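Local structure of mannose-6-phosphate isomerase (Helicobacter pylori, 2QH5) at residues K88-A93 against D243-I248; L55-E60 against L82-S87; D146-E151 against K174-Q179. The protein probably transfers a guanylyl group from GTP to alpha-D-mannose 1-phosphate to give GDP-mannose, this chain being the N-terminal nucleotidyltransferase domain of a longer protein named as an isomerase. One frame throughout, in Å; residues are numbered along the deposited sequence. Where two conformers were deposited one is given.

Contact 1 of 3, residues K88-A93 against D243-I248; sequences KNTANA and DMSIDI
Two helix starts meet here: the first turn of helix 90-99 lies against the residues that lead into helix 246-251. The tight part centres on Ala91 and Thr90. The CB of Ala91 points at the other segment and comes to 3.1 Å from Met244 O, while Ala91 N donates to the same oxygen at 3.2 Å, in the carbonyl plane though bent (138° at the hydrogen). Thr90 holds OG1 between its backbone N and carbonyl carbon (chi1 55°), and this places the hydroxyl oxygen 3.0 Å from Ile246 N in a nearly straight bond of 164°. The CD1 of Ile246 adds an apolar touch on the CB of Ala91 at 4.2 Å. Toward Asp243 the packing loosens. Asn89 ND2 reaches the syn lone pair of Asp243 OD1 at 3.1 Å, with the amide and carboxylate planes almost perpendicular, and Asp243 is exposed. Lys88 NZ stays 4.9 Å from Asp243 OD2, so the opposite charges may attract without touching; the ammonium is bonded instead to Leu241 O. Asn92 ND2 folds back on Lys88 O of its own segment and also donates to Glu242 O, just before Asp243. One N-H of each helix start, Ala91 N and Ile246 N, thus finds its acceptor across the contact, while Asn89 OD1 holds Thr90 N within its own segment.

Contact 2 of 3, residues L55-E60 against L82-S87; sequences LIVCNE and LLESLS
The beta-alpha-beta unit of strand 53-59, helix 63-69 and strand 78-84 brings two parallel neighbours together in the central sheet of the nucleotidyltransferase domain, a member of the GT-A clan. The short strand segments run 19° from parallel, their axes 4.6 Å apart at closest approach. Four backbone bonds define the register. Leu82 N donates to Ile56 O at 2.7 Å, the shortest of them. Cys58 N to Leu82 O is the longest at 3.1 Å; Glu84 N then meets Cys58 O, each of these three donors lying in the carbonyl plane. The fourth, Glu60 N to Glu84 O at 2.8 Å, is straight at the hydrogen (165°), but its donor stands 28° above the carbonyl plane, just where the side chains of Asn59 and Glu84 diverge. On the face of Val57 and Leu82, CD2 of Leu82 lies 4.0 Å from CB of Val57, and the extended chain of Glu84 brings its carboxylate obliquely past Val57 CG2. The other face pairs Cys58 with Leu83: SG, held between its own backbone N and carbonyl carbon, sits 3.7 Å from Leu83 CD2. At the strand ends, the aliphatic part of Glu60 packs against Glu84 O and its OE1 comes 3.6 Å from Ser85 CA, while OE2 forms a salt bridge with Arg232 in neighbouring strand 230-233. Apolar pairs therefore flank the ladder on both faces; the Glu84 carboxylate shares the first, where burial may raise its pKa, and the Glu60-Arg232 salt bridge lies at the strand ends.

Contact 3 of 3, residues D146-E151 against K174-Q179; sequences DKPNTE and KAIEFQ
An inverse gamma turn centred on Pro148 presents its ring to helix 172-181, and the side-chain carbonyl of Gln179 ends on that ring with no polar partner. Gln179 OE1 approaches Pro148 CB at 3.3 Å and CG at 3.4 Å, the two side chains crossing at about a right angle. Gln179 gets there with CG anti to its backbone N (chi1 -173°) and a bend at the next torsion (chi2 75°). The other end of the same amide, NE2, lies 3.1 Å from Asp146 O, but the angle of 122° at the hydrogen makes this a weak bond. Along the helix surface the ring also meets Ile176, whose CD1 is 3.7 Å from Pro148 CG, and the backbone of Ala175, whose O lies 3.4 Å from Pro148 CB. Further along the loop, Thr150 sets its methyl CG2 beside its own backbone N and against Ala175 CB at 3.8 Å. The contact is thus van der Waals packing in which two oxygens as well as a methyl meet the ring, with one weak hydrogen bond. It joins the loop between strands 138-144 and 153-156 to the side of the helix, with Tyr154 of strand 153-156 touching both Pro148 and Ala175, while Phe178 packs on strand 165-168 and stacks with Phe184.

How the contacts relate
Contact 2 is the buried one, contact 1 is partly buried and contact 3 lies at the surface, their centres about 13, 10 and 23 Å from the centre of the chain. Contacts 1 and 2 are continuous: strand 78-84 is followed by helix 90-99, and they touch where Ala93 CB packs on Val57 CG2. Contact 3 stands apart, its nearest atoms about 8 Å from contact 1 and about 16 Å from contact 2, though side chains of contacts 1 and 3 both reach strand 165-168. The chemistry follows place: a main-chain ladder within the sheet, mixed main-chain and side-chain bonds between two helix starts, and chiefly van der Waals packing of a loop on a peripheral helix.

Contact 1 of 3, residues K88-A93 against D243-I248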
ATOM      1  N   LYS A  88     -12.408  -5.518  -1.761  1.00 66.63           N
ATOM      2  CA  LYS A  88     -12.110  -6.740  -1.021  1.00 65.32           C
ATOM      3  C   LYS A  88     -10.761  -6.641  -0.300  1.00 65.26           C
ATOM      4  O   LYS A  88      -9.998  -7.605  -0.230  1.00 63.28           O
ATOM      5  CB  LYS A  88     -12.186  -7.970  -1.929  1.00 64.86           C
ATOM      6  CG  LYS A  88     -13.418  -8.852  -1.693  1.00 65.90           C
ATOM      7  CD  LYS A  88     -14.723  -8.119  -1.946  1.00 64.07           C
ATOM      8  CE  LYS A  88     -15.930  -9.058  -1.916  1.00 66.56           C
ATOM      9  NZ  LYS A  88     -16.124  -9.757  -0.613  1.00 72.33           N
ATOM     10  N   ASN A  89     -10.494  -5.445   0.226  1.00 66.12           N
ATOM     11  CA  ASN A  89      -9.372  -5.163   1.125  1.00 61.33           C
ATOM     12  C   ASN A  89      -7.996  -5.171   0.458  1.00 62.42           C
ATOM     13  O   ASN A  89      -7.872  -5.512  -0.719  1.00 67.71           O
ATOM     14  CB  ASN A  89      -9.413  -6.083   2.347  1.00 59.61           C
ATOM     15  CG  ASN A  89      -9.191  -5.337   3.636  1.00 50.66           C
ATOM     16  OD1 ASN A  89      -8.108  -4.826   3.891  1.00 55.98           O
ATOM     17  ND2 ASN A  89     -10.225  -5.264   4.455  1.00 48.60           N
ATOM     18  N   THR A  90      -6.972  -4.798   1.221  1.00 63.07           N
ATOM     19  CA  THR A  90      -5.621  -4.545   0.680  1.00 55.24           C
ATOM     20  C   THR A  90      -4.905  -5.737   0.048  1.00 50.31           C
ATOM     21  O   THR A  90      -4.243  -5.575  -0.973  1.00 52.87           O
ATOM     22  CB  THR A  90      -4.709  -3.893   1.722  1.00 54.10           C
ATOM     23  OG1 THR A  90      -4.678  -4.704   2.906  1.00 57.73           O
ATOM     24  CG2 THR A  90      -5.226  -2.499   2.074  1.00 56.84           C
ATOM     25  N   ALA A  91      -5.046  -6.928   0.622  1.00 45.21           N
ATOM     26  CA  ALA A  91      -4.393  -8.114   0.053  1.00 46.01           C
ATOM     27  C   ALA A  91      -4.801  -8.341  -1.399  1.00 48.97           C
ATOM     28  O   ALA A  91      -3.979  -8.733  -2.233  1.00 52.55           O
ATOM     29  CB  ALA A  91      -4.677  -9.361   0.892  1.00 44.69           C
ATOM     30  N   ASN A  92      -6.073  -8.080  -1.694  1.00 49.14           N
ATOM     31  CA  ASN A  92      -6.604  -8.233  -3.036  1.00 45.85           C
ATOM     32  C   ASN A  92      -6.226  -7.062  -3.932  1.00 43.99           C
ATOM     33  O   ASN A  92      -5.921  -7.261  -5.094  1.00 45.91           O
ATOM     34  CB  ASN A  92      -8.122  -8.450  -2.997  1.00 48.24           C
ATOM     35  CG  ASN A  92      -8.517  -9.747  -2.274  1.00 51.32           C
ATOM     36  OD1 ASN A  92      -8.173 -10.848  -2.710  1.00 50.94           O
ATOM     37  ND2 ASN A  92      -9.236  -9.612  -1.163  1.00 50.05           N
ATOM     38  N   ALA A  93      -6.218  -5.849  -3.390  1.00 43.02           N
ATOM     39  CA  ALA A  93      -5.871  -4.672  -4.185  1.00 42.91           C
ATOM     40  C   ALA A  93      -4.400  -4.706  -4.567  1.00 48.62           C
ATOM     41  O   ALA A  93      -4.042  -4.341  -5.689  1.00 50.13           O
ATOM     42  CB  ALA A  93      -6.186  -3.408  -3.437  1.00 44.56           C
ATOM     43  N   ASP A 243     -12.518 -11.291   1.535  1.00 72.52           N
ATOM     44  CA  ASP A 243     -12.112  -9.990   2.034  1.00 72.45           C
ATOM     45  C   ASP A 243     -11.032 -10.192   3.088  1.00 72.97           C
ATOM     46  O   ASP A 243     -11.310 -10.727   4.164  1.00 75.84           O
ATOM     47  CB  ASP A 243     -13.320  -9.257   2.623  1.00 70.45           C
ATOM     48  CG  ASP A 243     -12.999  -7.837   3.030  1.00 73.21           C
ATOM     49  OD1 ASP A 243     -12.177  -7.653   3.951  1.00 81.27           O
ATOM     50  OD2 ASP A 243     -13.578  -6.900   2.437  1.00 71.35           O
ATOM     51  N   MET A 244      -9.805  -9.767   2.772  1.00 72.66           N
ATOM     52  CA  MET A 244      -8.660  -9.948   3.671  1.00 68.50           C
ATOM     53  C   MET A 244      -7.577  -8.890   3.494  1.00 68.14           C
ATOM     54  O   MET A 244      -7.248  -8.522   2.367  1.00 68.29           O
ATOM     55  CB  MET A 244      -8.048 -11.331   3.471  1.00 68.56           C
ATOM     56  CG  MET A 244      -6.953 -11.654   4.459  1.00 67.90           C
ATOM     57  SD  MET A 244      -6.570 -13.390   4.453  1.00 66.20           S
ATOM     58  CE  MET A 244      -8.027 -14.055   5.271  1.00 74.62           C
ATOM     59  N   SER A 245      -6.952  -8.563   4.613  1.00 66.84           N
ATOM     60  CA  SER A 245      -5.872  -7.605   4.707  1.00 65.11           C
ATOM     61  C   SER A 245      -4.528  -8.187   4.362  1.00 62.95           C
ATOM     62  O   SER A 245      -4.293  -9.343   4.596  1.00 63.82           O
ATOM     63  CB  SER A 245      -5.796  -7.115   6.125  1.00 62.07           C
ATOM     64  OG  SER A 245      -5.287  -5.821   6.114  1.00 69.19           O
ATOM     65  N   ILE A 246      -3.625  -7.378   3.839  1.00 60.33           N
ATOM     66  CA  ILE A 246      -2.295  -7.909   3.543  1.00 59.38           C
ATOM     67  C   ILE A 246      -1.554  -8.322   4.824  1.00 60.88           C
ATOM     68  O   ILE A 246      -0.763  -9.273   4.827  1.00 54.18           O
ATOM     69  CB  ILE A 246      -1.471  -6.906   2.704  1.00 53.57           C
ATOM     70  CG1 ILE A 246      -0.219  -7.568   2.135  1.00 57.36           C
ATOM     71  CG2 ILE A 246      -1.142  -5.667   3.508  1.00 58.91           C
ATOM     72  CD1 ILE A 246      -0.521  -8.773   1.259  1.00 59.16           C
ATOM     73  N   ASP A 247      -1.865  -7.619   5.913  1.00 61.62           N
ATOM     74  CA  ASP A 247      -1.255  -7.857   7.205  1.00 62.09           C
ATOM     75  C   ASP A 247      -1.646  -9.221   7.727  1.00 60.01           C
ATOM     76  O   ASP A 247      -0.825  -9.912   8.307  1.00 66.20           O
ATOM     77  CB  ASP A 247      -1.661  -6.772   8.202  1.00 66.35           C
ATOM     78  CG  ASP A 247      -1.531  -5.368   7.626  1.00 76.78           C
ATOM     79  OD1 ASP A 247      -2.362  -4.983   6.769  1.00 87.77           O
ATOM     80  OD2 ASP A 247      -0.607  -4.640   8.043  1.00 80.68           O
ATOM     81  N   ILE A 248      -2.895  -9.612   7.502  1.00 60.98           N
ATOM     82  CA  ILE A 248      -3.386 -10.917   7.943  1.00 61.04           C
ATOM     83  C   ILE A 248      -2.958 -12.012   6.966  1.00 60.90           C
ATOM     84  O   ILE A 248      -2.458 -13.063   7.376  1.00 59.60           O
ATOM     85  CB  ILE A 248      -4.928 -10.898   8.134  1.00 63.47           C
ATOM     86  CG1 ILE A 248      -5.299 -10.029   9.342  1.00 63.75           C
ATOM     87  CG2 ILE A 248      -5.486 -12.312   8.304  1.00 64.06           C
ATOM     88  CD1 ILE A 248      -6.739  -9.530   9.345  1.00 74.79           C
TER

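Contact 2 of 3, residues L55-E60 against L82-S87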
ATOM      1  N   LEU A  55      -0.033   3.724 -10.270  1.00 48.94           N
ATOM      2  CA  LEU A  55      -1.290   3.022 -10.432  1.00 41.29           C
ATOM      3  C   LEU A  55      -2.135   3.382  -9.242  1.00 41.91           C
ATOM      4  O   LEU A  55      -1.810   3.027  -8.113  1.00 50.04           O
ATOM      5  CB  LEU A  55      -1.092   1.502 -10.494  1.00 43.67           C
ATOM      6  CG  LEU A  55      -2.354   0.630 -10.649  1.00 38.79           C
ATOM      7  CD1 LEU A  55      -3.184   1.083 -11.832  1.00 34.61           C
ATOM      8  CD2 LEU A  55      -1.989  -0.845 -10.810  1.00 40.40           C
ATOM      9  N   ILE A  56      -3.209   4.119  -9.504  1.00 46.31           N
ATOM     10  CA  ILE A  56      -4.165   4.528  -8.489  1.00 38.58           C
ATOM     11  C   ILE A  56      -5.274   3.501  -8.449  1.00 43.82           C
ATOM     12  O   ILE A  56      -5.893   3.195  -9.470  1.00 41.60           O
ATOM     13  CB  ILE A  56      -4.770   5.884  -8.841  1.00 43.40           C
ATOM     14  CG1 ILE A  56      -3.661   6.831  -9.333  1.00 39.71           C
ATOM     15  CG2 ILE A  56      -5.575   6.429  -7.675  1.00 40.97           C
ATOM     16  CD1 ILE A  56      -3.812   8.245  -8.882  1.00 46.30           C
ATOM     17  N   VAL A  57      -5.492   2.928  -7.278  1.00 42.63           N
ATOM     18  CA  VAL A  57      -6.599   2.020  -7.118  1.00 44.57           C
ATOM     19  C   VAL A  57      -7.669   2.658  -6.221  1.00 49.26           C
ATOM     20  O   VAL A  57      -7.420   2.962  -5.068  1.00 47.49           O
ATOM     21  CB  VAL A  57      -6.143   0.563  -6.732  1.00 46.86           C
ATOM     22  CG1 VAL A  57      -4.697   0.522  -6.264  1.00 43.95           C
ATOM     23  CG2 VAL A  57      -7.104  -0.113  -5.758  1.00 37.00           C
ATOM     24  N   CYS A  58      -8.843   2.912  -6.801  1.00 53.12           N
ATOM     25  CA  CYS A  58      -9.941   3.565  -6.090  1.00 54.28           C
ATOM     26  C   CYS A  58     -11.275   2.980  -6.499  1.00 53.85           C
ATOM     27  O   CYS A  58     -11.361   2.207  -7.449  1.00 57.63           O
ATOM     28  CB  CYS A  58      -9.952   5.087  -6.327  1.00 54.36           C
ATOM     29  SG  CYS A  58      -9.989   5.622  -8.071  1.00 53.14           S
ATOM     30  N   ASN A  59     -12.311   3.350  -5.758  1.00 55.30           N
ATOM     31  CA  ASN A  59     -13.674   3.021  -6.122  1.00 58.49           C
ATOM     32  C   ASN A  59     -14.066   3.731  -7.410  1.00 56.05           C
ATOM     33  O   ASN A  59     -13.683   4.877  -7.632  1.00 55.20           O
ATOM     34  CB  ASN A  59     -14.631   3.417  -5.000  1.00 59.33           C
ATOM     35  CG  ASN A  59     -15.962   2.714  -5.102  1.00 63.69           C
ATOM     36  OD1 ASN A  59     -16.782   3.034  -5.962  1.00 66.31           O
ATOM     37  ND2 ASN A  59     -16.183   1.738  -4.228  1.00 61.95           N
ATOM     38  N   GLU A  60     -14.829   3.040  -8.252  1.00 57.07           N
ATOM     39  CA  GLU A  60     -15.261   3.594  -9.532  1.00 57.03           C
ATOM     40  C   GLU A  60     -16.180   4.804  -9.345  1.00 58.63           C
ATOM     41  O   GLU A  60     -16.246   5.657 -10.224  1.00 51.41           O
ATOM     42  CB  GLU A  60     -15.934   2.525 -10.390  1.00 56.06           C
ATOM     43  CG  GLU A  60     -17.195   1.953  -9.770  1.00 71.64           C
ATOM     44  CD  GLU A  60     -17.729   0.759 -10.517  1.00 79.09           C
ATOM     45  OE1 GLU A  60     -18.769   0.210 -10.093  1.00 82.43           O
ATOM     46  OE2 GLU A  60     -17.108   0.368 -11.527  1.00 87.81           O
ATOM     47  N   LEU A  82      -6.932   1.680 -11.430  1.00 43.37           N
ATOM     48  CA  LEU A  82      -7.641   0.435 -11.299  1.00 40.04           C
ATOM     49  C   LEU A  82      -8.880   0.751 -10.492  1.00 41.54           C
ATOM     50  O   LEU A  82      -8.800   1.075  -9.295  1.00 38.95           O
ATOM     51  CB  LEU A  82      -6.793  -0.612 -10.591  1.00 42.41           C
ATOM     52  CG  LEU A  82      -7.566  -1.805 -10.013  1.00 44.62           C
ATOM     53  CD1 LEU A  82      -8.156  -2.681 -11.113  1.00 43.21           C
ATOM     54  CD2 LEU A  82      -6.691  -2.607  -9.083  1.00 52.54           C
ATOM     55  N   LEU A  83     -10.028   0.652 -11.152  1.00 42.23           N
ATOM     56  CA  LEU A  83     -11.295   1.012 -10.540  1.00 44.59           C
ATOM     57  C   LEU A  83     -11.988  -0.176  -9.887  1.00 46.24           C
ATOM     58  O   LEU A  83     -12.002  -1.284 -10.412  1.00 47.01           O
ATOM     59  CB  LEU A  83     -12.202   1.703 -11.555  1.00 42.79           C
ATOM     60  CG  LEU A  83     -11.549   2.916 -12.222  1.00 43.74           C
ATOM     61  CD1 LEU A  83     -12.526   3.591 -13.153  1.00 45.64           C
ATOM     62  CD2 LEU A  83     -11.036   3.903 -11.186  1.00 48.64           C
ATOM     63  N   GLU A  84     -12.549   0.055  -8.714  1.00 50.42           N
ATOM     64  CA  GLU A  84     -13.191  -1.025  -8.012  1.00 57.09           C
ATOM     65  C   GLU A  84     -14.695  -0.808  -7.912  1.00 62.13           C
ATOM     66  O   GLU A  84     -15.163   0.293  -7.596  1.00 59.65           O
ATOM     67  CB  GLU A  84     -12.540  -1.237  -6.644  1.00 58.76           C
ATOM     68  CG  GLU A  84     -11.042  -1.557  -6.758  1.00 69.90           C
ATOM     69  CD  GLU A  84     -10.459  -2.195  -5.514  1.00 71.53           C
ATOM     70  OE1 GLU A  84      -9.901  -3.315  -5.632  1.00 66.30           O
ATOM     71  OE2 GLU A  84     -10.556  -1.575  -4.431  1.00 67.72           O
ATOM     72  N   SER A  85     -15.437  -1.865  -8.241  1.00 65.54           N
ATOM     73  CA  SER A  85     -16.861  -1.947  -7.949  1.00 67.67           C
ATOM     74  C   SER A  85     -17.016  -2.180  -6.450  1.00 67.50           C
ATOM     75  O   SER A  85     -17.585  -1.346  -5.740  1.00 67.81           O
ATOM     76  CB  SER A  85     -17.507  -3.079  -8.758  1.00 68.22           C
ATOM     77  OG  SER A  85     -16.607  -4.161  -8.959  1.00 68.38           O
ATOM     78  N   LEU A  86     -16.482  -3.307  -5.982  1.00 67.93           N
ATOM     79  CA  LEU A  86     -16.407  -3.636  -4.560  1.00 67.01           C
ATOM     80  C   LEU A  86     -14.970  -3.541  -4.087  1.00 66.91           C
ATOM     81  O   LEU A  86     -14.031  -3.660  -4.880  1.00 68.53           O
ATOM     82  CB  LEU A  86     -16.854  -5.078  -4.311  1.00 69.41           C
ATOM     83  CG  LEU A  86     -18.108  -5.669  -4.946  1.00 73.93           C
ATOM     84  CD1 LEU A  86     -17.968  -7.184  -5.021  1.00 76.72           C
ATOM     85  CD2 LEU A  86     -19.372  -5.265  -4.179  1.00 78.38           C
ATOM     86  N   SER A  87     -14.805  -3.358  -2.783  1.00 67.92           N
ATOM     87  CA  SER A  87     -13.486  -3.385  -2.172  0.50 67.50           C
ATOM     88  C   SER A  87     -13.320  -4.650  -1.333  1.00 67.10           C
ATOM     89  O   SER A  87     -14.013  -4.846  -0.330  1.00 69.87           O
ATOM     90  CB  SER A  87     -13.257  -2.129  -1.329  0.50 68.95           C
ATOM     91  OG  SER A  87     -13.331  -0.959  -2.130  0.50 71.50           O
TER

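Contact 3 of 3, residues D146-E151 against K174-Q179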
ATOM      1  N   ASP A 146       3.433   6.165  20.506  1.00114.49           N
ATOM      2  CA  ASP A 146       3.180   6.978  21.695  1.00117.03           C
ATOM      3  C   ASP A 146       1.875   6.558  22.388  1.00117.13           C
ATOM      4  O   ASP A 146       1.891   6.141  23.549  1.00116.08           O
ATOM      5  CB  ASP A 146       3.221   8.491  21.394  1.00118.14           C
ATOM      6  CG  ASP A 146       2.709   8.840  20.004  1.00119.59           C
ATOM      7  OD1 ASP A 146       1.558   8.481  19.673  1.00121.12           O
ATOM      8  OD2 ASP A 146       3.461   9.494  19.248  1.00117.07           O
ATOM      9  N   LYS A 147       0.759   6.648  21.665  1.00116.91           N
ATOM     10  CA  LYS A 147      -0.543   6.239  22.194  1.00116.92           C
ATOM     11  C   LYS A 147      -0.961   4.871  21.649  1.00115.49           C
ATOM     12  O   LYS A 147      -1.295   4.744  20.470  1.00114.67           O
ATOM     13  CB  LYS A 147      -1.619   7.289  21.888  1.00118.41           C
ATOM     14  CG  LYS A 147      -1.546   8.559  22.741  1.00120.35           C
ATOM     15  CD  LYS A 147      -0.688   9.654  22.102  1.00121.15           C
ATOM     16  CE  LYS A 147      -1.303  10.179  20.805  1.00122.27           C
ATOM     17  NZ  LYS A 147      -2.694  10.688  20.985  1.00120.19           N
ATOM     18  N   PRO A 148      -0.943   3.843  22.514  1.00114.48           N
ATOM     19  CA  PRO A 148      -1.237   2.460  22.121  1.00115.13           C
ATOM     20  C   PRO A 148      -2.716   2.154  21.815  1.00115.52           C
ATOM     21  O   PRO A 148      -3.459   1.724  22.704  1.00116.19           O
ATOM     22  CB  PRO A 148      -0.750   1.641  23.324  1.00115.56           C
ATOM     23  CG  PRO A 148      -0.775   2.579  24.476  1.00113.91           C
ATOM     24  CD  PRO A 148      -0.604   3.965  23.944  1.00113.49           C
ATOM     25  N   ASN A 149      -3.126   2.355  20.561  1.00114.35           N
ATOM     26  CA  ASN A 149      -4.472   1.962  20.119  1.00112.26           C
ATOM     27  C   ASN A 149      -4.473   0.650  19.321  1.00110.57           C
ATOM     28  O   ASN A 149      -3.520   0.349  18.600  1.00110.18           O
ATOM     29  CB  ASN A 149      -5.173   3.090  19.346  1.00112.17           C
ATOM     30  CG  ASN A 149      -4.592   3.310  17.960  1.00108.36           C
ATOM     31  OD1 ASN A 149      -5.122   2.808  16.967  1.00103.18           O
ATOM     32  ND2 ASN A 149      -3.502   4.066  17.886  1.00105.02           N
ATOM     33  N   THR A 150      -5.553  -0.113  19.451  1.00109.30           N
ATOM     34  CA  THR A 150      -5.591  -1.501  18.979  1.00108.85           C
ATOM     35  C   THR A 150      -6.134  -1.698  17.563  1.00107.98           C
ATOM     36  O   THR A 150      -6.463  -2.820  17.169  1.00104.84           O
ATOM     37  CB  THR A 150      -6.397  -2.388  19.942  1.00109.41           C
ATOM     38  OG1 THR A 150      -7.729  -1.876  20.071  1.00109.26           O
ATOM     39  CG2 THR A 150      -5.736  -2.417  21.303  1.00109.76           C
ATOM     40  N   GLU A 151      -6.227  -0.609  16.806  1.00108.79           N
ATOM     41  CA  GLU A 151      -6.668  -0.676  15.417  1.00109.77           C
ATOM     42  C   GLU A 151      -5.477  -0.876  14.483  1.00107.81           C
ATOM     43  O   GLU A 151      -5.644  -1.267  13.326  1.00106.99           O
ATOM     44  CB  GLU A 151      -7.439   0.591  15.035  1.00110.76           C
ATOM     45  CG  GLU A 151      -8.838   0.683  15.645  1.00114.23           C
ATOM     46  CD  GLU A 151      -9.424   2.086  15.580  1.00113.96           C
ATOM     47  OE1 GLU A 151      -8.840   3.014  16.187  1.00112.50           O
ATOM     48  OE2 GLU A 151     -10.478   2.257  14.932  1.00117.69           O
ATOM     49  N   LYS A 174      -2.455  -6.585  25.428  1.00119.18           N
ATOM     50  CA  LYS A 174      -1.216  -6.801  24.687  1.00116.76           C
ATOM     51  C   LYS A 174      -0.601  -5.495  24.194  1.00116.42           C
ATOM     52  O   LYS A 174       0.618  -5.357  24.165  1.00116.50           O
ATOM     53  CB  LYS A 174      -1.464  -7.740  23.503  1.00116.34           C
ATOM     54  CG  LYS A 174      -1.752  -9.183  23.884  1.00117.63           C
ATOM     55  CD  LYS A 174      -0.486  -9.899  24.325  1.00121.74           C
ATOM     56  CE  LYS A 174      -0.748 -11.368  24.598  1.00122.55           C
ATOM     57  NZ  LYS A 174       0.509 -12.084  24.940  1.00120.52           N
ATOM     58  N   ALA A 175      -1.451  -4.539  23.821  1.00117.68           N
ATOM     59  CA  ALA A 175      -1.011  -3.242  23.293  1.00120.08           C
ATOM     60  C   ALA A 175      -0.352  -2.359  24.354  1.00121.75           C
ATOM     61  O   ALA A 175       0.436  -1.462  24.031  1.00120.67           O
ATOM     62  CB  ALA A 175      -2.182  -2.508  22.649  1.00119.86           C
ATOM     63  N   ILE A 176      -0.686  -2.617  25.614  1.00123.59           N
ATOM     64  CA  ILE A 176      -0.118  -1.877  26.731  1.00124.64           C
ATOM     65  C   ILE A 176       1.086  -2.644  27.284  1.00124.75           C
ATOM     66  O   ILE A 176       2.000  -2.052  27.865  1.00126.63           O
ATOM     67  CB  ILE A 176      -1.199  -1.590  27.818  1.00125.37           C
ATOM     68  CG1 ILE A 176      -1.453  -0.081  27.941  1.00125.11           C
ATOM     69  CG2 ILE A 176      -0.876  -2.261  29.168  1.00124.68           C
ATOM     70  CD1 ILE A 176      -2.497   0.445  26.970  1.00122.10           C
ATOM     71  N   GLU A 177       1.086  -3.959  27.075  1.00123.54           N
ATOM     72  CA  GLU A 177       2.188  -4.820  27.495  1.00122.76           C
ATOM     73  C   GLU A 177       3.397  -4.647  26.575  1.00121.86           C
ATOM     74  O   GLU A 177       4.541  -4.664  27.032  1.00121.84           O
ATOM     75  CB  GLU A 177       1.736  -6.280  27.512  1.00123.38           C
ATOM     76  CG  GLU A 177       2.630  -7.204  28.317  1.00128.05           C
ATOM     77  CD  GLU A 177       1.950  -8.517  28.659  1.00131.34           C
ATOM     78  OE1 GLU A 177       1.308  -9.115  27.765  1.00131.76           O
ATOM     79  OE2 GLU A 177       2.063  -8.950  29.826  1.00132.42           O
ATOM     80  N   PHE A 178       3.128  -4.471  25.282  1.00120.91           N
ATOM     81  CA  PHE A 178       4.173  -4.222  24.290  1.00118.80           C
ATOM     82  C   PHE A 178       4.582  -2.747  24.278  1.00119.47           C
ATOM     83  O   PHE A 178       5.544  -2.362  23.607  1.00120.26           O
ATOM     84  CB  PHE A 178       3.721  -4.663  22.890  1.00116.60           C
ATOM     85  CG  PHE A 178       3.449  -6.145  22.767  1.00113.92           C
ATOM     86  CD1 PHE A 178       4.186  -7.077  23.494  1.00113.67           C
ATOM     87  CD2 PHE A 178       2.471  -6.610  21.893  1.00113.06           C
ATOM     88  CE1 PHE A 178       3.935  -8.439  23.370  1.00114.17           C
ATOM     89  CE2 PHE A 178       2.213  -7.972  21.762  1.00112.20           C
ATOM     90  CZ  PHE A 178       2.948  -8.887  22.501  1.00114.55           C
ATOM     91  N   GLN A 179       3.832  -1.930  25.016  1.00120.14           N
ATOM     92  CA  GLN A 179       4.180  -0.532  25.242  1.00121.49           C
ATOM     93  C   GLN A 179       5.404  -0.452  26.149  1.00121.48           C
ATOM     94  O   GLN A 179       6.383   0.229  25.829  1.00119.19           O
ATOM     95  CB  GLN A 179       2.999   0.210  25.881  1.00121.46           C
ATOM     96  CG  GLN A 179       3.182   1.715  26.017  1.00123.55           C
ATOM     97  CD  GLN A 179       3.031   2.439  24.692  1.00126.98           C
ATOM     98  OE1 GLN A 179       2.480   1.895  23.737  1.00127.13           O
ATOM     99  NE2 GLN A 179       3.520   3.673  24.631  1.00127.85           N
TER